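Local coordinates for protein endo-beta-1,4-mannanase (Alicyclobacillus acidocaldarius, PDB 4CD8) that hydrolyses internal beta-1,4-mannosidic linkages in mannan chains as a retaining TIM-barrel glycoside hydrolase of family GH113, at residues Glu110-Pro115 and Glu159-Glu164. Sequence-based numbering, arbitrary orientation.
Sequences EKEHGP and EAMWRE
E112 and M161 carry the nearest CA atoms of the two segments, 10.4 Å apart, and the gap between the irregular segment 110-115 and the first turn and a half of helix 159-172 is bridged by one side chain, M161. With chi2 and chi3 both near 180° it runs straight off the helix toward the loop and places its methyl group against E112 and H113. The methyl CE lies 3.7 Å from OE2 of E112 and 3.8 Å from the main-chain O of the same residue, while CE sits 3.9 Å from NE2 of H113, which it approaches obliquely. The E112 and M161 side chains run antiparallel alongside each other, the E112 chain bending at chi2 (73°), and E112 CG rests 3.5 Å above the H113 ring plane, toward the rim. OE2 takes its hydrogen bond from H158 ND1, just ahead of the helix, giving the loop a polar tie beside the methyl contact. In this TIM barrel the loop follows strand 89-98 and leads into helix 120-140, so the contact joins one beta-alpha connection to the helix after strand 145-150, on the outside of the barrel. M161 is buried and also touches F124 of helix 120-140, while E112 packs on W120 at the start of that helix. On helix 159-172 itself, R163 NH1 pairs with D193.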
loop_
_atom_site.group_PDB
_atom_site.type_symbol
_atom_site.label_atom_id
_atom_site.label_comp_id
_atom_site.label_asym_id
_atom_site.label_seq_id
_atom_site.Cartn_x
_atom_site.Cartn_y
_atom_site.Cartn_z
ATOM N N GLU A 110 5.875 2.931 26.214
ATOM C CA GLU A 110 6.651 2.874 27.466
ATOM C C GLU A 110 6.855 1.447 27.981
ATOM O O GLU A 110 7.885 1.143 28.596
ATOM C CB GLU A 110 5.961 3.717 28.560
ATOM N N LYS A 111 5.865 0.589 27.730
ATOM C CA LYS A 111 5.821 -0.759 28.299
ATOM C C LYS A 111 5.566 -1.785 27.180
ATOM O O LYS A 111 4.856 -1.499 26.194
ATOM C CB LYS A 111 4.681 -0.845 29.328
ATOM C CG LYS A 111 4.715 0.141 30.504
ATOM C CD LYS A 111 5.692 -0.272 31.613
ATOM C CE LYS A 111 5.542 0.439 32.974
ATOM N NZ LYS A 111 6.241 1.745 33.126
ATOM N N GLU A 112 6.091 -2.994 27.360
ATOM C CA GLU A 112 5.748 -4.105 26.469
ATOM C C GLU A 112 4.334 -4.621 26.741
ATOM O O GLU A 112 3.566 -4.816 25.817
ATOM C CB GLU A 112 6.733 -5.290 26.622
ATOM C CG GLU A 112 6.487 -6.423 25.604
ATOM C CD GLU A 112 6.907 -6.068 24.191
ATOM O OE1 GLU A 112 7.516 -4.980 24.004
ATOM O OE2 GLU A 112 6.628 -6.874 23.254
ATOM N N HIS A 113 4.004 -4.843 28.015
ATOM C CA HIS A 113 2.719 -5.458 28.365
ATOM C C HIS A 113 1.879 -4.566 29.255
ATOM O O HIS A 113 2.398 -3.618 29.852
ATOM C CB HIS A 113 2.953 -6.807 29.071
ATOM C CG HIS A 113 3.544 -7.846 28.178
ATOM N ND1 HIS A 113 4.846 -8.275 28.287
ATOM C CD2 HIS A 113 3.016 -8.501 27.120
ATOM C CE1 HIS A 113 5.086 -9.179 27.355
ATOM N NE2 HIS A 113 3.986 -9.334 26.635
ATOM N N GLY A 114 0.594 -4.939 29.352
ATOM C CA GLY A 114 -0.400 -4.266 30.171
ATOM C C GLY A 114 -1.542 -3.796 29.298
ATOM O O GLY A 114 -1.412 -2.772 28.631
ATOM N N PRO A 115 -2.674 -4.531 29.285
ATOM C CA PRO A 115 -3.843 -4.119 28.505
ATOM C C PRO A 115 -4.329 -2.672 28.750
ATOM O O PRO A 115 -4.841 -2.041 27.823
ATOM C CB PRO A 115 -4.900 -5.140 28.909
ATOM C CG PRO A 115 -4.103 -6.359 29.179
ATOM C CD PRO A 115 -2.904 -5.836 29.925
ATOM N N GLU A 159 7.204 -9.931 17.380
ATOM C CA GLU A 159 6.875 -10.992 16.446
ATOM C C GLU A 159 5.643 -11.796 16.892
ATOM O O GLU A 159 4.739 -12.049 16.106
ATOM C CB GLU A 159 8.091 -11.917 16.289
ATOM C CG GLU A 159 8.010 -12.873 15.115
ATOM C CD GLU A 159 9.056 -13.961 15.192
ATOM O OE1 GLU A 159 10.113 -13.750 15.827
ATOM O OE2 GLU A 159 8.790 -15.038 14.635
ATOM N N ALA A 160 5.631 -12.200 18.150
ATOM C CA ALA A 160 4.508 -12.961 18.688
ATOM C C ALA A 160 3.223 -12.151 18.585
ATOM O O ALA A 160 2.183 -12.667 18.247
ATOM C CB ALA A 160 4.797 -13.379 20.120
ATOM N N MET A 161 3.297 -10.841 18.832
ATOM C CA MET A 161 2.111 -10.046 18.707
ATOM C C MET A 161 1.635 -9.946 17.260
ATOM O O MET A 161 0.427 -9.961 17.011
ATOM C CB MET A 161 2.289 -8.648 19.329
ATOM C CG MET A 161 2.437 -8.704 20.857
ATOM S SD MET A 161 2.782 -7.082 21.544
ATOM C CE MET A 161 2.964 -7.553 23.279
ATOM N N TRP A 162 2.569 -9.846 16.305
ATOM C CA TRP A 162 2.181 -9.834 14.885
ATOM C C TRP A 162 1.544 -11.166 14.474
ATOM O O TRP A 162 0.565 -11.205 13.729
ATOM C CB TRP A 162 3.369 -9.557 13.964
ATOM C CG TRP A 162 3.538 -8.099 13.717
ATOM C CD1 TRP A 162 4.507 -7.312 14.220
ATOM C CD2 TRP A 162 2.701 -7.295 12.923
ATOM N NE1 TRP A 162 4.339 -6.036 13.780
ATOM C CE2 TRP A 162 3.225 -5.972 12.997
ATOM C CE3 TRP A 162 1.560 -7.522 12.183
ATOM C CZ2 TRP A 162 2.630 -4.895 12.329
ATOM C CZ3 TRP A 162 0.957 -6.450 11.537
ATOM C CH2 TRP A 162 1.491 -5.140 11.637
ATOM N N ARG A 163 2.104 -12.244 14.986
ATOM C CA ARG A 163 1.551 -13.587 14.649
ATOM C C ARG A 163 0.140 -13.771 15.224
ATOM O O ARG A 163 -0.735 -14.308 14.530
ATOM C CB ARG A 163 2.493 -14.652 15.121
ATOM C CG ARG A 163 3.783 -14.690 14.321
ATOM C CD ARG A 163 4.693 -15.804 14.815
ATOM N NE ARG A 163 5.983 -15.818 14.130
ATOM C CZ ARG A 163 6.195 -16.329 12.929
ATOM N NH1 ARG A 163 5.193 -16.890 12.259
ATOM N NH2 ARG A 163 7.429 -16.280 12.405
ATOM N N GLU A 164 -0.105 -13.267 16.440
ATOM C CA GLU A 164 -1.487 -13.207 16.977
ATOM C C GLU A 164 -2.421 -12.416 16.065
ATOM O O GLU A 164 -3.546 -12.832 15.777
ATOM C CB GLU A 164 -1.555 -12.615 18.390
ATOM C CG GLU A 164 -0.782 -13.433 19.411
ATOM C CD GLU A 164 -0.741 -12.798 20.781
ATOM O OE1 GLU A 164 -0.912 -11.560 20.941
ATOM O OE2 GLU A 164 -0.557 -13.559 21.720
#